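Local structure of hypothetical protein Atu2648 (Agrobacterium tumefaciens str. C58, 1ZCE) at residues F12-S15 against W16-K20; R33-Q36 against A37-N40; R42-K45 against I46-G50; Y130-V133 against C134-G138. The protein is of unknown function but adopts the EVE fold, akin to ASCH and PUA domains, and so possibly binds RNA or modified nucleic acid bases. All blocks are in the same frame, centred on the assembly; numbering follows the deposited sequence.

Contact 1 of 4, residues F12-S15 against W16-K20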
loop_
_atom_site.group_PDB
_atom_site.type_symbol
_atom_site.label_atom_id
_atom_site.label_comp_id
_atom_site.label_asym_id
_atom_site.label_seq_id
_atom_site.Cartn_x
_atom_site.Cartn_y
_atom_site.Cartn_z
ATOM N N PHE A 12 -7.087 0.630 13.692
ATOM C CA PHE A 12 -8.073 1.260 14.562
ATOM C C PHE A 12 -8.894 2.267 13.755
ATOM O O PHE A 12 -10.080 2.482 14.020
ATOM C CB PHE A 12 -7.357 1.954 15.726
ATOM C CG PHE A 12 -8.282 2.498 16.774
ATOM C CD1 PHE A 12 -8.930 3.714 16.591
ATOM C CD2 PHE A 12 -8.514 1.785 17.946
ATOM C CE1 PHE A 12 -9.794 4.215 17.562
ATOM C CE2 PHE A 12 -9.376 2.275 18.923
ATOM C CZ PHE A 12 -10.018 3.492 18.729
ATOM N N LYS A 13 -8.258 2.867 12.754
ATOM C CA LYS A 13 -8.912 3.854 11.902
ATOM C C LYS A 13 -9.486 3.230 10.637
ATOM O O LYS A 13 -10.659 3.421 10.315
ATOM C CB LYS A 13 -7.917 4.953 11.517
ATOM C CG LYS A 13 -7.510 5.858 12.667
ATOM C CD LYS A 13 -6.481 6.886 12.228
ATOM C CE LYS A 13 -6.274 7.945 13.301
ATOM N NZ LYS A 13 -5.932 7.343 14.617
ATOM N N TRP A 14 -8.650 2.493 9.917
ATOM C CA TRP A 14 -9.070 1.852 8.679
ATOM C C TRP A 14 -8.363 0.509 8.549
ATOM O O TRP A 14 -7.181 0.440 8.203
ATOM C CB TRP A 14 -8.734 2.754 7.491
ATOM C CG TRP A 14 -9.312 2.257 6.211
ATOM C CD1 TRP A 14 -8.635 1.710 5.160
ATOM C CD2 TRP A 14 -10.699 2.237 5.850
ATOM N NE1 TRP A 14 -9.512 1.348 4.169
ATOM C CE2 TRP A 14 -10.788 1.661 4.565
ATOM C CE3 TRP A 14 -11.876 2.648 6.491
ATOM C CZ2 TRP A 14 -12.012 1.485 3.904
ATOM C CZ3 TRP A 14 -13.091 2.476 5.835
ATOM C CH2 TRP A 14 -13.149 1.899 4.554
ATOM N N SER A 15 -9.100 -0.560 8.827
ATOM C CA SER A 15 -8.543 -1.904 8.779
ATOM C C SER A 15 -8.717 -2.582 7.431
ATOM O O SER A 15 -9.511 -2.154 6.589
ATOM C CB SER A 15 -9.204 -2.781 9.839
ATOM O OG SER A 15 -10.553 -3.023 9.482
ATOM N N TRP A 16 -7.969 -3.663 7.255
ATOM C CA TRP A 16 -8.023 -4.458 6.043
ATOM C C TRP A 16 -9.450 -4.976 5.846
ATOM O O TRP A 16 -9.949 -5.026 4.724
ATOM C CB TRP A 16 -7.031 -5.619 6.161
ATOM C CG TRP A 16 -7.099 -6.615 5.054
ATOM C CD1 TRP A 16 -7.268 -7.961 5.187
ATOM C CD2 TRP A 16 -6.990 -6.361 3.649
ATOM N NE1 TRP A 16 -7.273 -8.564 3.957
ATOM C CE2 TRP A 16 -7.104 -7.604 2.991
ATOM C CE3 TRP A 16 -6.808 -5.201 2.879
ATOM C CZ2 TRP A 16 -7.042 -7.730 1.601
ATOM C CZ3 TRP A 16 -6.746 -5.326 1.492
ATOM C CH2 TRP A 16 -6.864 -6.582 0.870
ATOM N N GLU A 17 -10.111 -5.354 6.936
ATOM C CA GLU A 17 -11.480 -5.848 6.840
ATOM C C GLU A 17 -12.385 -4.759 6.270
ATOM O O GLU A 17 -13.232 -5.030 5.423
ATOM C CB GLU A 17 -11.985 -6.294 8.214
ATOM C CG GLU A 17 -11.310 -7.550 8.750
ATOM C CD GLU A 17 -11.698 -8.804 7.986
ATOM O OE1 GLU A 17 -11.115 -9.875 8.264
ATOM O OE2 GLU A 17 -12.587 -8.726 7.112
HETATM N N MSE A 18 -12.199 -3.524 6.730
HETATM C CA MSE A 18 -13.004 -2.414 6.235
HETATM C C MSE A 18 -12.694 -2.166 4.761
HETATM O O MSE A 18 -13.589 -1.852 3.971
HETATM C CB MSE A 18 -12.726 -1.151 7.049
HETATM C CG MSE A 18 -13.154 -1.259 8.506
HETATM SE SE MSE A 18 -12.587 0.257 9.559
HETATM C CE MSE A 18 -14.208 1.292 9.503
ATOM N N GLN A 19 -11.424 -2.308 4.395
ATOM C CA GLN A 19 -11.011 -2.113 3.014
ATOM C C GLN A 19 -11.714 -3.142 2.125
ATOM O O GLN A 19 -12.281 -2.791 1.093
ATOM C CB GLN A 19 -9.487 -2.246 2.896
ATOM C CG GLN A 19 -8.953 -2.008 1.492
ATOM C CD GLN A 19 -9.256 -0.610 0.985
ATOM O OE1 GLN A 19 -8.876 0.380 1.606
ATOM N NE2 GLN A 19 -9.946 -0.525 -0.148
ATOM N N LYS A 20 -11.686 -4.410 2.528
ATOM C CA LYS A 20 -12.340 -5.450 1.741
ATOM C C LYS A 20 -13.845 -5.215 1.632
ATOM O O LYS A 20 -14.449 -5.494 0.595
ATOM C CB LYS A 20 -12.073 -6.835 2.340
ATOM C CG LYS A 20 -10.630 -7.291 2.186
ATOM C CD LYS A 20 -10.445 -8.743 2.592
ATOM C CE LYS A 20 -10.676 -8.955 4.077
ATOM N NZ LYS A 20 -10.383 -10.365 4.453
#
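Trp-14 and Gln-19 meet because both send CG away from the backbone N (chi1 -172° and -178°), and a bend at chi2 of Gln-19 then swings its amide round to the indole. NE1 of Trp-14 donates to OE1 of Gln-19 at 2.8 Å in a nearly straight bond. The oxygen lies in the indole plane, whereas the N-H reaches it from above the plane of the amide, and the two flat groups stand 73° apart. Met-18, a selenomethionine here, covers one face of the same indole. Its CB sits 3.8 Å from the centroid of the Trp-14 six-membered ring, almost on the ring normal, a CH-pi contact, while SE approaches obliquely as a Met-aromatic contact. Ser-15 is the N-cap of helix 16-22: its OG, turned between the backbone N and the carbonyl carbon, accepts from N of Met-18 at 3.2 Å. From O of Ser-15 the first helical bond runs to N of Gln-19, 2.9 Å. Next to the cap, NE2 of His-54 accepts from N of Trp-16, and Asp-93 accepts from NE1 of that tryptophan. The N-H groups of Trp-16, Met-18 and Gln-19 therefore each have an acceptor at the helix start, and the indole of Trp-14 is fixed both in its plane, by the amide, and over a face, by the selenomethionine.

Contact 2 of 4, residues R33-Q36 against A37-N40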
loop_
_atom_site.group_PDB
_atom_site.type_symbol
_atom_site.label_atom_id
_atom_site.label_comp_id
_atom_site.label_asym_id
_atom_site.label_seq_id
_atom_site.Cartn_x
_atom_site.Cartn_y
_atom_site.Cartn_z
ATOM N N ARG A 33 -0.767 13.925 4.147
ATOM C CA ARG A 33 -0.267 15.296 4.216
ATOM C C ARG A 33 1.261 15.278 4.215
ATOM O O ARG A 33 1.920 15.962 5.002
ATOM C CB ARG A 33 -0.797 15.983 5.479
ATOM C CG ARG A 33 -2.323 16.043 5.560
ATOM C CD ARG A 33 -2.919 16.936 4.475
ATOM N NE ARG A 33 -4.376 17.043 4.566
ATOM C CZ ARG A 33 -5.237 16.288 3.884
ATOM N NH1 ARG A 33 -4.794 15.361 3.045
ATOM N NH2 ARG A 33 -6.543 16.459 4.042
ATOM N N ASN A 34 1.806 14.473 3.312
ATOM C CA ASN A 34 3.242 14.305 3.137
ATOM C C ASN A 34 3.473 14.424 1.634
ATOM O O ASN A 34 2.849 13.707 0.848
ATOM C CB ASN A 34 3.659 12.923 3.655
ATOM C CG ASN A 34 5.135 12.637 3.457
ATOM O OD1 ASN A 34 5.586 12.375 2.342
ATOM N ND2 ASN A 34 5.897 12.688 4.541
ATOM N N TYR A 35 4.357 15.331 1.230
ATOM C CA TYR A 35 4.610 15.544 -0.190
ATOM C C TYR A 35 5.113 14.315 -0.930
ATOM O O TYR A 35 4.638 14.008 -2.021
ATOM C CB TYR A 35 5.586 16.706 -0.383
ATOM C CG TYR A 35 5.049 18.022 0.127
ATOM C CD1 TYR A 35 5.661 18.685 1.189
ATOM C CD2 TYR A 35 3.914 18.596 -0.438
ATOM C CE1 TYR A 35 5.156 19.887 1.677
ATOM C CE2 TYR A 35 3.400 19.796 0.042
ATOM C CZ TYR A 35 4.025 20.436 1.100
ATOM O OH TYR A 35 3.516 21.622 1.581
ATOM N N GLN A 36 6.068 13.605 -0.345
ATOM C CA GLN A 36 6.609 12.420 -0.996
ATOM C C GLN A 36 5.556 11.330 -1.168
ATOM O O GLN A 36 5.494 10.680 -2.212
ATOM C CB GLN A 36 7.801 11.878 -0.207
ATOM C CG GLN A 36 8.338 10.569 -0.751
ATOM C CD GLN A 36 8.662 10.639 -2.230
ATOM O OE1 GLN A 36 8.653 9.623 -2.924
ATOM N NE2 GLN A 36 8.965 11.836 -2.717
ATOM N N ALA A 37 4.739 11.122 -0.140
ATOM C CA ALA A 37 3.682 10.112 -0.207
ATOM C C ALA A 37 2.674 10.511 -1.287
ATOM O O ALA A 37 2.216 9.671 -2.069
ATOM C CB ALA A 37 2.992 9.985 1.143
ATOM N N ARG A 38 2.333 11.796 -1.318
ATOM C CA ARG A 38 1.410 12.326 -2.311
ATOM C C ARG A 38 1.990 12.108 -3.705
ATOM O O ARG A 38 1.293 11.677 -4.621
ATOM C CB ARG A 38 1.203 13.824 -2.089
ATOM C CG ARG A 38 0.328 14.492 -3.139
ATOM C CD ARG A 38 0.563 15.997 -3.174
ATOM N NE ARG A 38 1.904 16.319 -3.654
ATOM C CZ ARG A 38 2.389 17.551 -3.750
ATOM N NH1 ARG A 38 1.646 18.590 -3.396
ATOM N NH2 ARG A 38 3.617 17.740 -4.209
ATOM N N ASN A 39 3.273 12.415 -3.862
ATOM C CA ASN A 39 3.929 12.261 -5.149
ATOM C C ASN A 39 4.000 10.801 -5.564
ATOM O O ASN A 39 3.953 10.494 -6.752
ATOM C CB ASN A 39 5.323 12.894 -5.119
ATOM C CG ASN A 39 5.272 14.411 -4.962
ATOM O OD1 ASN A 39 4.220 15.034 -5.139
ATOM N ND2 ASN A 39 6.414 15.011 -4.639
ATOM N N ASN A 40 4.113 9.899 -4.594
ATOM C CA ASN A 40 4.138 8.480 -4.918
ATOM C C ASN A 40 2.771 8.113 -5.497
ATOM O O ASN A 40 2.678 7.361 -6.468
ATOM C CB ASN A 40 4.457 7.646 -3.670
ATOM C CG ASN A 40 5.943 7.673 -3.310
ATOM O OD1 ASN A 40 6.337 7.359 -2.184
ATOM N ND2 ASN A 40 6.773 8.043 -4.275
HETATM O O HOH W 1 9.110 13.825 -5.182
#
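Asn-34 caps the helix that starts at Tyr-35: its OD1 accepts from N of Ala-37 at 2.9 Å, CG lying anti to the backbone N (chi1 177°), which carries the amide over the first turn. Main-chain bonds follow, N of Arg-38 to O of Asn-34 and N of Asn-39 to O of Tyr-35. Among the polar side chains, Arg-38 grips its neighbour side-on, NE and NH2 both donating to OD1 of Asn-39 at 3.0 and 2.9 Å. OE1 of Gln-36 takes a weak, bent bond from ND2 of Asn-40, 2.8 Å, with the amide planes 80° apart. A water accepts from ND2 of Asn-39 and, weakly, from NE2 of Gln-36. In van der Waals contact, Tyr-35 and Arg-38 run side by side in the same direction; CD2 of Tyr-35 lies over one guanidinium face, 3.7 Å from NH1 of Arg-38, which itself sits at the ring edge. The ends of both reach Lys-82, Tyr-35 OH bonding to its NZ and Arg-38 NH1 to its O. Ala-37 and Asn-40 of helix 35-42 pack on Val-122 and Pro-124 of strand 122-125, while the Tyr-35 ring meets Trp-83 beside strand 84-99.

Contact 3 of 4, residues R42-K45 against I46-G50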
loop_
_atom_site.group_PDB
_atom_site.type_symbol
_atom_site.label_atom_id
_atom_site.label_comp_id
_atom_site.label_asym_id
_atom_site.label_seq_id
_atom_site.Cartn_x
_atom_site.Cartn_y
_atom_site.Cartn_z
ATOM N N ARG A 42 0.785 10.121 -7.092
ATOM C CA ARG A 42 0.710 10.722 -8.420
ATOM C C ARG A 42 1.434 9.873 -9.462
ATOM O O ARG A 42 1.161 9.988 -10.654
ATOM C CB ARG A 42 1.322 12.123 -8.417
ATOM C CG ARG A 42 0.513 13.156 -7.676
ATOM C CD ARG A 42 1.242 14.479 -7.651
ATOM N NE ARG A 42 0.449 15.516 -7.010
ATOM C CZ ARG A 42 0.847 16.774 -6.871
ATOM N NH1 ARG A 42 2.036 17.145 -7.327
ATOM N NH2 ARG A 42 0.053 17.657 -6.287
ATOM N N ALA A 43 2.360 9.027 -9.020
ATOM C CA ALA A 43 3.113 8.181 -9.939
ATOM C C ALA A 43 2.407 6.861 -10.227
ATOM O O ALA A 43 2.868 6.076 -11.054
ATOM C CB ALA A 43 4.495 7.906 -9.365
HETATM N N MSE A 44 1.284 6.626 -9.554
HETATM C CA MSE A 44 0.539 5.382 -9.721
HETATM C C MSE A 44 -0.374 5.355 -10.933
HETATM O O MSE A 44 -0.927 6.378 -11.338
HETATM C CB MSE A 44 -0.290 5.098 -8.469
HETATM C CG MSE A 44 0.560 4.843 -7.242
HETATM SE SE MSE A 44 -0.506 4.715 -5.648
HETATM C CE MSE A 44 0.945 4.646 -4.380
ATOM N N LYS A 45 -0.523 4.165 -11.502
ATOM C CA LYS A 45 -1.390 3.958 -12.649
ATOM C C LYS A 45 -2.517 3.014 -12.241
ATOM O O LYS A 45 -2.400 2.276 -11.260
ATOM C CB LYS A 45 -0.597 3.342 -13.805
ATOM C CG LYS A 45 0.535 4.220 -14.309
ATOM C CD LYS A 45 1.237 3.606 -15.511
ATOM C CE LYS A 45 2.462 4.414 -15.912
ATOM N NZ LYS A 45 3.537 4.336 -14.890
ATOM N N ILE A 46 -3.612 3.047 -12.991
ATOM C CA ILE A 46 -4.734 2.164 -12.717
ATOM C C ILE A 46 -4.216 0.734 -12.793
ATOM O O ILE A 46 -3.492 0.380 -13.725
ATOM C CB ILE A 46 -5.854 2.349 -13.766
ATOM C CG1 ILE A 46 -6.468 3.743 -13.630
ATOM C CG2 ILE A 46 -6.924 1.276 -13.599
ATOM C CD1 ILE A 46 -7.061 4.020 -12.261
ATOM N N GLY A 47 -4.559 -0.080 -11.803
ATOM C CA GLY A 47 -4.106 -1.458 -11.817
ATOM C C GLY A 47 -2.822 -1.727 -11.051
ATOM O O GLY A 47 -2.489 -2.885 -10.798
ATOM N N ASP A 48 -2.081 -0.682 -10.693
ATOM C CA ASP A 48 -0.844 -0.876 -9.934
ATOM C C ASP A 48 -1.192 -1.595 -8.640
ATOM O O ASP A 48 -2.145 -1.223 -7.954
ATOM C CB ASP A 48 -0.179 0.459 -9.594
ATOM C CG ASP A 48 0.690 0.995 -10.721
ATOM O OD1 ASP A 48 0.753 0.380 -11.805
ATOM O OD2 ASP A 48 1.327 2.047 -10.519
ATOM N N LYS A 49 -0.406 -2.615 -8.312
ATOM C CA LYS A 49 -0.626 -3.410 -7.117
ATOM C C LYS A 49 0.246 -2.938 -5.966
ATOM O O LYS A 49 1.317 -2.362 -6.169
ATOM C CB LYS A 49 -0.339 -4.879 -7.419
ATOM C CG LYS A 49 -1.142 -5.439 -8.584
ATOM C CD LYS A 49 -2.637 -5.394 -8.307
ATOM C CE LYS A 49 -3.448 -6.100 -9.394
ATOM N NZ LYS A 49 -3.283 -5.497 -10.744
ATOM N N GLY A 50 -0.227 -3.175 -4.750
ATOM C CA GLY A 50 0.525 -2.767 -3.584
ATOM C C GLY A 50 0.111 -3.511 -2.334
ATOM O O GLY A 50 -0.877 -4.260 -2.322
HETATM O O HOH W 2 2.965 3.436 -12.026
#
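Lys-45 and Asp-48 clasp each other twice across a tight reversal of the chain. N of Lys-45 donates to OD2 of Asp-48 at 3.0 Å in an almost straight bond (168°), reaching the oxygen from above the carboxylate plane. In return N of Asp-48 donates to O of Lys-45, also at 3.0 Å, closing a type II beta turn from Lys-45 to Asp-48. The carboxylate is placed for this by chi1 of -84°, which sets CG beside its own backbone N and folds the group back over the turn, with CG 3.4 Å from O of Lys-45. OD2 also packs against CA of Met-44 at 3.5 Å. Next comes a water that donates to OD2 of Asp-48 at 2.6 Å and to O of Ala-43 at 2.8 Å, and accepts from NZ of Lys-45. It links the lysine to the carboxylate across a gap too wide for direct contact, NZ of Lys-45 and OD2 of Asp-48 being 5.4 Å apart. Gly-47 takes up the positive phi of the turn's third position, and its O receives NZ of Lys-49 at 2.7 Å. Farther out, Trp-5 NE1 on strand 4-9 also bonds OD2 of Asp-48, and the backbones of Gly-47 and Asp-48 pair with Val-67. One buried carboxylate oxygen thus gathers a main-chain N-H, an indole N-H and a water, donors that would probably stabilise its negative charge and that tie the start of strand 49-54 to the segment leaving helix 35-42.

Contact 4 of 4, residues Y130-V133 against C134-G138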
loop_
_atom_site.group_PDB
_atom_site.type_symbol
_atom_site.label_atom_id
_atom_site.label_comp_id
_atom_site.label_asym_id
_atom_site.label_seq_id
_atom_site.Cartn_x
_atom_site.Cartn_y
_atom_site.Cartn_z
ATOM N N TYR A 130 8.525 -6.923 -3.730
ATOM C CA TYR A 130 7.132 -7.334 -3.798
ATOM C C TYR A 130 7.015 -8.853 -3.917
ATOM O O TYR A 130 6.247 -9.486 -3.193
ATOM C CB TYR A 130 6.447 -6.647 -4.984
ATOM C CG TYR A 130 5.015 -7.077 -5.225
ATOM C CD1 TYR A 130 4.702 -8.010 -6.219
ATOM C CD2 TYR A 130 3.965 -6.530 -4.483
ATOM C CE1 TYR A 130 3.386 -8.376 -6.477
ATOM C CE2 TYR A 130 2.642 -6.896 -4.731
ATOM C CZ TYR A 130 2.364 -7.817 -5.729
ATOM O OH TYR A 130 1.060 -8.168 -5.985
ATOM N N LEU A 131 7.781 -9.442 -4.828
ATOM C CA LEU A 131 7.728 -10.885 -5.013
ATOM C C LEU A 131 8.198 -11.647 -3.776
ATOM O O LEU A 131 7.642 -12.693 -3.441
ATOM C CB LEU A 131 8.564 -11.289 -6.231
ATOM C CG LEU A 131 8.017 -10.795 -7.577
ATOM C CD1 LEU A 131 9.022 -11.066 -8.678
ATOM C CD2 LEU A 131 6.692 -11.476 -7.882
ATOM N N GLU A 132 9.215 -11.127 -3.097
ATOM C CA GLU A 132 9.738 -11.787 -1.905
ATOM C C GLU A 132 8.742 -11.729 -0.742
ATOM O O GLU A 132 8.510 -12.736 -0.074
ATOM C CB GLU A 132 11.073 -11.156 -1.506
ATOM C CG GLU A 132 11.714 -11.734 -0.247
ATOM C CD GLU A 132 12.167 -13.182 -0.388
ATOM O OE1 GLU A 132 12.676 -13.733 0.610
ATOM O OE2 GLU A 132 12.022 -13.773 -1.479
ATOM N N VAL A 133 8.159 -10.560 -0.491
ATOM C CA VAL A 133 7.179 -10.440 0.584
ATOM C C VAL A 133 5.984 -11.335 0.256
ATOM O O VAL A 133 5.447 -12.005 1.140
ATOM C CB VAL A 133 6.727 -8.966 0.775
ATOM C CG1 VAL A 133 5.536 -8.883 1.724
ATOM C CG2 VAL A 133 7.886 -8.150 1.346
ATOM N N CYS A 134 5.571 -11.359 -1.008
ATOM C CA CYS A 134 4.454 -12.214 -1.399
ATOM C C CYS A 134 4.771 -13.686 -1.130
ATOM O O CYS A 134 3.927 -14.413 -0.597
ATOM C CB CYS A 134 4.101 -12.008 -2.875
ATOM S SG CYS A 134 3.130 -10.509 -3.184
ATOM N N ARG A 135 5.976 -14.126 -1.491
ATOM C CA ARG A 135 6.372 -15.515 -1.243
ATOM C C ARG A 135 6.324 -15.813 0.253
ATOM O O ARG A 135 5.817 -16.852 0.677
ATOM C CB ARG A 135 7.790 -15.788 -1.756
ATOM C CG ARG A 135 7.892 -16.167 -3.222
ATOM C CD ARG A 135 9.308 -16.629 -3.539
ATOM N NE ARG A 135 10.272 -15.541 -3.431
ATOM C CZ ARG A 135 10.523 -14.673 -4.405
ATOM N NH1 ARG A 135 11.410 -13.710 -4.220
ATOM N NH2 ARG A 135 9.903 -14.783 -5.572
HETATM N N MSE A 136 6.868 -14.902 1.050
HETATM C CA MSE A 136 6.872 -15.066 2.497
HETATM C C MSE A 136 5.437 -15.180 2.986
HETATM O O MSE A 136 5.158 -15.890 3.951
HETATM C CB MSE A 136 7.534 -13.863 3.167
HETATM C CG MSE A 136 9.014 -13.706 2.870
HETATM SE SE MSE A 136 9.652 -11.989 3.468
HETATM C CE MSE A 136 9.661 -12.321 5.367
ATOM N N GLY A 137 4.537 -14.475 2.306
ATOM C CA GLY A 137 3.136 -14.478 2.681
ATOM C C GLY A 137 2.288 -15.565 2.050
ATOM O O GLY A 137 1.066 -15.556 2.201
ATOM N N GLY A 138 2.922 -16.491 1.335
ATOM C CA GLY A 138 2.185 -17.583 0.721
ATOM C C GLY A 138 1.655 -17.365 -0.685
ATOM O O GLY A 138 0.800 -18.125 -1.146
#
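OE2 of Glu-132 is gripped side-on by Arg-135, whose NH1 donates at 2.8 Å and NE at 3.2 Å to this one oxygen, a salt bridge within one helical turn. The oxygen lies near the guanidinium plane and is met nearly along its C-O bond; carboxylate and guanidinium planes are 55° apart. A bend at chi3 of Arg-135 (-67°) brings the group back along the helix, where O of Leu-131 lies over the centre of one guanidinium face and CB of Leu-131 is 3.8 Å from NH2 of Arg-135. Lys-108 adds a second salt bridge to OE2 of Glu-132, and Asn-106 bonds OE1. One turn earlier than Cys-134 stands Tyr-130. SG of Cys-134 hangs over the face of this ring, 3.9 Å from the Tyr-130 centroid and 14° off its normal, a sulfur-aromatic contact; Tyr-4 stacks on the Tyr-130 ring, and OH of Tyr-130 bonds O of Pro-143. The helix closes with N of Gly-137 on O of Val-133 at 2.9 Å, then a Schellman motif in which N of Gly-138 reaches O of Arg-135 at 3.0 Å and N of Leu-139 reaches O of Cys-134, Gly-138 supplying the positive phi. Two sides of one helix thus differ in chemistry: a carboxylate whose charge is probably offset by two cations, and a buried sulfur resting on an aromatic ring.

All four contacts are local and lie where a helix or strand begins or ends. Contact 4 is the most buried, with four of eight touching residues; contacts 1 to 3 have two each, beside exposed residues such as Met-18, Tyr-35 and Lys-45. Contacts 1 and 2 both open a helix with a side-chain N-cap, but contact 1 adds an indole covered by selenomethionine, contact 2 mostly amides and a guanidinium. Contact 3 leads from helix 35-42 into strand 49-54; there a buried carboxylate and a beta turn, not a helix, organise the backbone. Contact 4 finishes a helix, its centre about 26 Å from that of contact 2, and touches contact 3 where Lys-49 packs on Tyr-130.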